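Local coordinates for Non-ribosomal peptide synthetase (Streptomyces halstedii, PDB 3WV4), which belongs to the AMP-binding (ANL) enzyme family and forms part of a non-ribosomal peptide synthetase, at residues T343-L355 and S362-I374. Residues are numbered along the deposited sequence; the frame is centred on the assembly and turned at random.
Sequences TECKRISIMPPHL and SVGLPLPGTTIEI
L367 pushes its CD2 methyl against the side chain of I350, 3.7 Å from CG1, while CD1 sits as close to the carbonyl O of R347. In L367, CG lies anti to the carbonyl carbon (chi1 -71°), which sends the branch toward 343-355, where chi2 (-156°) parts the methyls; helix 215-229 covers this side, S224 against L367 and V228 against I350. Two fairly straight backbone bonds pair I350 with L365: I350 N to L365 O at 2.9 Å, and L365 N to I350 O at 2.8 Å, the latter donor well above the carbonyl plane. L365 reaches on to P352, CD1 to CG 3.8 Å, crossing the ring at about a right angle. One residue before I350, S349 holds OG between its backbone N and carbonyl carbon (chi1 68°), aimed at the carbonyl O of V363. The carbonyl O of I348 receives L367 N in a longer, bent bond of 3.3 Å and a water bridging to OG1 of T370. I348 lays CG2 on CD1 of I372, 3.6 Å away. Opposite Y340 of strand 335-340, I348 and S349 form a classic beta bulge, and 349-350 pairs with 362-366 as an antiparallel hairpin in the mixed sheet of this AMP-binding fold.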
ATOM      1  N   THR A 343      -9.209   2.068  -3.863  1.00 28.32           N
ATOM      2  CA  THR A 343      -8.033   1.726  -4.630  1.00 28.13           C
ATOM      3  C   THR A 343      -7.791   2.612  -5.850  1.00 30.23           C
ATOM      4  O   THR A 343      -6.638   3.005  -6.131  1.00 30.01           O
ATOM      5  CB  THR A 343      -8.118   0.253  -5.051  1.00 28.72           C
ATOM      6  OG1 THR A 343      -8.272  -0.562  -3.892  1.00 27.09           O
ATOM      7  CG2 THR A 343      -6.844  -0.139  -5.716  1.00 28.05           C
ATOM      8  N   GLU A 344      -8.884   3.086  -6.456  1.00 31.06           N
ATOM      9  CA  GLU A 344      -8.837   3.933  -7.644  1.00 31.35           C
ATOM     10  C   GLU A 344      -8.067   5.244  -7.475  1.00 29.58           C
ATOM     11  O   GLU A 344      -7.560   5.838  -8.475  1.00 29.04           O
ATOM     12  CB  GLU A 344     -10.282   4.213  -8.117  1.00 34.77           C
ATOM     13  CG  GLU A 344     -10.975   3.062  -8.838  1.00 34.42           C
ATOM     14  CD  GLU A 344     -11.544   1.960  -7.925  1.00 36.09           C
ATOM     15  OE1 GLU A 344     -11.269   1.876  -6.702  1.00 34.38           O
ATOM     16  OE2 GLU A 344     -12.243   1.099  -8.476  1.00 39.34           O
ATOM     17  N   CYS A 345      -7.879   5.680  -6.234  1.00 29.44           N
ATOM     18  CA  CYS A 345      -6.981   6.829  -5.972  1.00 27.75           C
ATOM     19  C   CYS A 345      -6.165   6.718  -4.665  1.00 27.11           C
ATOM     20  O   CYS A 345      -5.739   7.700  -4.079  1.00 28.83           O
ATOM     21  CB  CYS A 345      -7.840   8.083  -5.943  1.00 27.94           C
ATOM     22  SG  CYS A 345      -8.978   8.198  -4.593  1.00 29.64           S
ATOM     23  N   LYS A 346      -5.974   5.497  -4.205  1.00 27.64           N
ATOM     24  CA  LYS A 346      -5.391   5.137  -2.913  1.00 25.78           C
ATOM     25  C   LYS A 346      -6.205   5.557  -1.736  1.00 25.32           C
ATOM     26  O   LYS A 346      -6.577   4.696  -0.920  1.00 25.37           O
ATOM     27  CB  LYS A 346      -3.957   5.610  -2.773  1.00 26.10           C
ATOM     28  CG  LYS A 346      -3.330   5.305  -1.442  1.00 26.08           C
ATOM     29  CD  LYS A 346      -3.564   3.925  -0.835  1.00 27.62           C
ATOM     30  CE  LYS A 346      -2.893   3.835   0.554  1.00 26.53           C
ATOM     31  NZ  LYS A 346      -2.942   2.498   1.245  1.00 28.13           N
ATOM     32  N   ARG A 347      -6.430   6.866  -1.570  1.00 25.30           N
ATOM     33  CA  ARG A 347      -7.117   7.357  -0.400  1.00 23.62           C
ATOM     34  C   ARG A 347      -7.802   8.675  -0.681  1.00 23.55           C
ATOM     35  O   ARG A 347      -7.358   9.467  -1.538  1.00 26.64           O
ATOM     36  CB  ARG A 347      -6.166   7.410   0.812  1.00 23.33           C
ATOM     37  CG  ARG A 347      -6.878   7.630   2.101  1.00 23.42           C
ATOM     38  CD  ARG A 347      -6.095   7.246   3.346  1.00 23.92           C
ATOM     39  NE  ARG A 347      -5.903   5.809   3.407  1.00 24.81           N
ATOM     40  CZ  ARG A 347      -4.774   5.218   3.791  1.00 28.52           C
ATOM     41  NH1 ARG A 347      -3.740   5.958   4.232  1.00 29.25           N
ATOM     42  NH2 ARG A 347      -4.700   3.898   3.841  1.00 28.35           N
ATOM     43  N   ILE A 348      -8.879   8.912   0.016  1.00 23.19           N
ATOM     44  CA  ILE A 348      -9.707  10.077  -0.273  1.00 25.60           C
ATOM     45  C   ILE A 348      -9.665  11.120   0.811  1.00 24.93           C
ATOM     46  O   ILE A 348      -9.539  12.330   0.505  1.00 27.27           O
ATOM     47  CB  ILE A 348     -11.171   9.659  -0.496  1.00 25.51           C
ATOM     48  CG1 ILE A 348     -11.139   8.891  -1.811  1.00 27.29           C
ATOM     49  CG2 ILE A 348     -12.081  10.879  -0.568  1.00 26.17           C
ATOM     50  CD1 ILE A 348     -12.350   8.111  -2.256  1.00 27.90           C
ATOM     51  N   SER A 349      -9.850  10.682   2.043  1.00 23.96           N
ATOM     52  CA  SER A 349      -9.940  11.598   3.151  1.00 23.80           C
ATOM     53  C   SER A 349      -9.281  10.987   4.347  1.00 24.51           C
ATOM     54  O   SER A 349      -9.220   9.725   4.490  1.00 25.41           O
ATOM     55  CB  SER A 349     -11.388  11.915   3.510  1.00 24.92           C
ATOM     56  OG  SER A 349     -12.038  10.740   4.064  1.00 26.02           O
ATOM     57  N   ILE A 350      -8.753  11.870   5.187  1.00 24.10           N
ATOM     58  CA  ILE A 350      -8.185  11.508   6.481  1.00 25.72           C
ATOM     59  C   ILE A 350      -8.607  12.538   7.519  1.00 25.88           C
ATOM     60  O   ILE A 350      -8.628  13.696   7.233  1.00 25.19           O
ATOM     61  CB  ILE A 350      -6.624  11.457   6.441  1.00 24.82           C
ATOM     62  CG1 ILE A 350      -6.158  10.421   5.461  1.00 24.25           C
ATOM     63  CG2 ILE A 350      -6.076  11.191   7.840  1.00 24.06           C
ATOM     64  CD1 ILE A 350      -4.619  10.347   5.373  1.00 26.91           C
ATOM     65  N   MET A 351      -9.037  12.073   8.683  1.00 27.80           N
ATOM     66  CA  MET A 351      -9.333  12.927   9.777  1.00 27.56           C
ATOM     67  C   MET A 351      -8.022  13.232  10.435  1.00 27.08           C
ATOM     68  O   MET A 351      -7.304  12.339  10.886  1.00 25.69           O
ATOM     69  CB  MET A 351     -10.201  12.259  10.815  1.00 28.35           C
ATOM     70  CG  MET A 351     -10.703  13.227  11.877  1.00 31.53           C
ATOM     71  SD  MET A 351     -11.702  14.619  11.169  1.00 31.69           S
ATOM     72  CE  MET A 351     -13.342  14.051  11.306  1.00 36.95           C
ATOM     73  N   PRO A 352      -7.716  14.516  10.554  1.00 26.98           N
ATOM     74  CA  PRO A 352      -6.438  14.808  11.186  1.00 24.36           C
ATOM     75  C   PRO A 352      -6.360  14.292  12.626  1.00 23.32           C
ATOM     76  O   PRO A 352      -7.307  14.496  13.370  1.00 23.30           O
ATOM     77  CB  PRO A 352      -6.390  16.347  11.167  1.00 24.68           C
ATOM     78  CG  PRO A 352      -7.156  16.737   9.966  1.00 24.66           C
ATOM     79  CD  PRO A 352      -8.269  15.687   9.829  1.00 25.78           C
ATOM     80  N   PRO A 353      -5.200  13.709  13.030  1.00 22.46           N
ATOM     81  CA  PRO A 353      -5.017  13.121  14.360  1.00 23.04           C
ATOM     82  C   PRO A 353      -5.438  14.004  15.486  1.00 23.28           C
ATOM     83  O   PRO A 353      -6.109  13.520  16.438  1.00 25.43           O
ATOM     84  CB  PRO A 353      -3.520  12.839  14.411  1.00 22.00           C
ATOM     85  CG  PRO A 353      -3.228  12.424  13.052  1.00 22.25           C
ATOM     86  CD  PRO A 353      -4.105  13.307  12.138  1.00 22.05           C
ATOM     87  N   HIS A 354      -5.044  15.280  15.425  1.00 23.96           N
ATOM     88  CA  HIS A 354      -5.407  16.218  16.464  1.00 24.12           C
ATOM     89  C   HIS A 354      -6.939  16.368  16.566  1.00 25.01           C
ATOM     90  O   HIS A 354      -7.414  16.865  17.594  1.00 26.68           O
ATOM     91  CB  HIS A 354      -4.624  17.595  16.349  1.00 23.54           C
ATOM     92  CG  HIS A 354      -5.158  18.545  15.308  1.00 23.62           C
ATOM     93  ND1 HIS A 354      -4.925  18.389  13.964  1.00 22.96           N
ATOM     94  CD2 HIS A 354      -5.908  19.667  15.425  1.00 24.62           C
ATOM     95  CE1 HIS A 354      -5.545  19.328  13.281  1.00 23.03           C
ATOM     96  NE2 HIS A 354      -6.137  20.137  14.147  1.00 24.19           N
ATOM     97  N   LEU A 355      -7.705  15.980  15.534  1.00 24.80           N
ATOM     98  CA  LEU A 355      -9.192  16.132  15.579  1.00 25.45           C
ATOM     99  C   LEU A 355      -9.928  14.808  15.802  1.00 25.58           C
ATOM    100  O   LEU A 355     -11.137  14.718  15.485  1.00 23.67           O
ATOM    101  CB  LEU A 355      -9.727  16.810  14.290  1.00 25.17           C
ATOM    102  CG  LEU A 355      -9.105  18.173  13.879  1.00 27.47           C
ATOM    103  CD1 LEU A 355      -9.663  18.667  12.551  1.00 26.52           C
ATOM    104  CD2 LEU A 355      -9.325  19.221  14.945  1.00 28.80           C
ATOM    105  N   SER A 362     -17.758  11.922  10.565  1.00 32.80           N
ATOM    106  CA  SER A 362     -16.956  12.279   9.420  1.00 29.34           C
ATOM    107  C   SER A 362     -15.867  11.250   9.204  1.00 27.16           C
ATOM    108  O   SER A 362     -15.362  10.659  10.143  1.00 26.91           O
ATOM    109  CB  SER A 362     -16.338  13.722   9.613  1.00 28.85           C
ATOM    110  OG  SER A 362     -15.471  14.038   8.537  1.00 27.44           O
ATOM    111  N   VAL A 363     -15.458  11.112   7.954  1.00 28.32           N
ATOM    112  CA  VAL A 363     -14.254  10.389   7.571  1.00 27.66           C
ATOM    113  C   VAL A 363     -13.092  11.350   7.180  1.00 26.29           C
ATOM    114  O   VAL A 363     -12.168  10.998   6.423  1.00 25.22           O
ATOM    115  CB  VAL A 363     -14.519   9.410   6.402  1.00 27.25           C
ATOM    116  CG1 VAL A 363     -15.357   8.241   6.894  1.00 29.41           C
ATOM    117  CG2 VAL A 363     -15.155  10.099   5.202  1.00 26.40           C
ATOM    118  N   GLY A 364     -13.192  12.576   7.639  1.00 27.42           N
ATOM    119  CA  GLY A 364     -12.069  13.525   7.545  1.00 28.24           C
ATOM    120  C   GLY A 364     -12.073  14.460   6.377  1.00 27.80           C
ATOM    121  O   GLY A 364     -13.117  14.689   5.699  1.00 26.00           O
ATOM    122  N   LEU A 365     -10.891  15.023   6.127  1.00 27.30           N
ATOM    123  CA  LEU A 365     -10.715  16.078   5.118  1.00 25.37           C
ATOM    124  C   LEU A 365     -10.032  15.452   3.943  1.00 25.32           C
ATOM    125  O   LEU A 365      -9.348  14.482   4.114  1.00 24.72           O
ATOM    126  CB  LEU A 365      -9.841  17.166   5.695  1.00 25.53           C
ATOM    127  CG  LEU A 365     -10.462  17.966   6.821  1.00 23.95           C
ATOM    128  CD1 LEU A 365      -9.409  18.747   7.579  1.00 23.47           C
ATOM    129  CD2 LEU A 365     -11.503  18.911   6.235  1.00 24.82           C
ATOM    130  N   PRO A 366     -10.210  16.014   2.734  1.00 27.53           N
ATOM    131  CA  PRO A 366      -9.469  15.561   1.569  1.00 26.34           C
ATOM    132  C   PRO A 366      -7.994  15.479   1.844  1.00 25.66           C
ATOM    133  O   PRO A 366      -7.493  16.180   2.704  1.00 24.01           O
ATOM    134  CB  PRO A 366      -9.653  16.673   0.561  1.00 28.21           C
ATOM    135  CG  PRO A 366     -10.748  17.540   1.059  1.00 28.50           C
ATOM    136  CD  PRO A 366     -10.867  17.320   2.527  1.00 26.78           C
ATOM    137  N   LEU A 367      -7.310  14.619   1.117  1.00 26.42           N
ATOM    138  CA  LEU A 367      -5.871  14.523   1.224  1.00 27.91           C
ATOM    139  C   LEU A 367      -5.313  15.857   0.774  1.00 29.39           C
ATOM    140  O   LEU A 367      -5.872  16.522  -0.124  1.00 28.46           O
ATOM    141  CB  LEU A 367      -5.335  13.467   0.310  1.00 30.29           C
ATOM    142  CG  LEU A 367      -5.542  11.966   0.561  1.00 31.49           C
ATOM    143  CD1 LEU A 367      -4.436  11.198  -0.153  1.00 32.40           C
ATOM    144  CD2 LEU A 367      -5.550  11.585   2.020  1.00 32.36           C
ATOM    145  N   PRO A 368      -4.241  16.306   1.429  1.00 28.90           N
ATOM    146  CA  PRO A 368      -3.685  17.586   0.982  1.00 27.10           C
ATOM    147  C   PRO A 368      -3.353  17.535  -0.514  1.00 26.61           C
ATOM    148  O   PRO A 368      -2.729  16.567  -0.959  1.00 25.01           O
ATOM    149  CB  PRO A 368      -2.398  17.711   1.806  1.00 27.72           C
ATOM    150  CG  PRO A 368      -2.629  16.893   3.008  1.00 27.84           C
ATOM    151  CD  PRO A 368      -3.677  15.859   2.705  1.00 27.08           C
ATOM    152  N   GLY A 369      -3.708  18.603  -1.247  1.00 24.80           N
ATOM    153  CA  GLY A 369      -3.434  18.687  -2.656  1.00 24.52           C
ATOM    154  C   GLY A 369      -4.480  18.043  -3.532  1.00 25.55           C
ATOM    155  O   GLY A 369      -4.223  17.868  -4.713  1.00 27.11           O
ATOM    156  N   THR A 370      -5.628  17.635  -2.978  1.00 24.25           N
ATOM    157  CA  THR A 370      -6.629  16.913  -3.773  1.00 25.86           C
ATOM    158  C   THR A 370      -7.930  17.640  -3.553  1.00 27.46           C
ATOM    159  O   THR A 370      -7.973  18.490  -2.703  1.00 28.59           O
ATOM    160  CB  THR A 370      -6.757  15.434  -3.327  1.00 23.95           C
ATOM    161  OG1 THR A 370      -7.383  15.366  -2.053  1.00 23.48           O
ATOM    162  CG2 THR A 370      -5.387  14.823  -3.179  1.00 23.76           C
ATOM    163  N   THR A 371      -8.965  17.343  -4.325  1.00 30.40           N
ATOM    164  CA  THR A 371     -10.271  17.994  -4.155  1.00 32.48           C
ATOM    165  C   THR A 371     -11.362  16.949  -4.107  1.00 32.78           C
ATOM    166  O   THR A 371     -11.367  16.044  -4.934  1.00 31.27           O
ATOM    167  CB  THR A 371     -10.541  18.941  -5.356  1.00 34.04           C
ATOM    168  OG1 THR A 371      -9.631  20.053  -5.261  1.00 37.90           O
ATOM    169  CG2 THR A 371     -11.925  19.483  -5.324  1.00 34.82           C
ATOM    170  N   ILE A 372     -12.272  17.069  -3.137  1.00 32.15           N
ATOM    171  CA  ILE A 372     -13.449  16.262  -3.107  1.00 32.10           C
ATOM    172  C   ILE A 372     -14.628  17.160  -3.544  1.00 34.49           C
ATOM    173  O   ILE A 372     -14.844  18.214  -2.942  1.00 33.06           O
ATOM    174  CB  ILE A 372     -13.786  15.783  -1.667  1.00 32.00           C
ATOM    175  CG1 ILE A 372     -12.736  14.870  -1.032  1.00 33.10           C
ATOM    176  CG2 ILE A 372     -15.137  15.119  -1.641  1.00 32.92           C
ATOM    177  CD1 ILE A 372     -12.038  14.090  -2.083  1.00 37.19           C
ATOM    178  N   GLU A 373     -15.400  16.754  -4.544  1.00 35.66           N
ATOM    179  CA  GLU A 373     -16.659  17.478  -4.840  1.00 38.95           C
ATOM    180  C   GLU A 373     -17.816  16.531  -4.844  1.00 38.54           C
ATOM    181  O   GLU A 373     -17.704  15.375  -5.308  1.00 36.68           O
ATOM    182  CB  GLU A 373     -16.612  18.156  -6.193  1.00 42.47           C
ATOM    183  CG  GLU A 373     -15.595  19.260  -6.330  1.00 45.90           C
ATOM    184  CD  GLU A 373     -15.093  19.345  -7.744  1.00 52.52           C
ATOM    185  OE1 GLU A 373     -14.636  18.291  -8.279  1.00 66.61           O
ATOM    186  OE2 GLU A 373     -15.186  20.430  -8.336  1.00 53.36           O
ATOM    187  N   ILE A 374     -18.943  17.042  -4.365  1.00 38.68           N
ATOM    188  CA  ILE A 374     -20.175  16.280  -4.327  1.00 39.65           C
ATOM    189  C   ILE A 374     -21.022  16.697  -5.556  1.00 44.78           C
ATOM    190  O   ILE A 374     -21.358  17.863  -5.681  1.00 44.45           O
ATOM    191  CB  ILE A 374     -20.928  16.599  -3.044  1.00 37.80           C
ATOM    192  CG1 ILE A 374     -20.074  16.377  -1.791  1.00 38.18           C
ATOM    193  CG2 ILE A 374     -22.174  15.745  -2.917  1.00 42.57           C
ATOM    194  CD1 ILE A 374     -19.532  14.978  -1.632  1.00 38.18           C
TER
HETATM  195  O   HOH W   1      -9.061  13.216  -2.049  1.00 25.53           O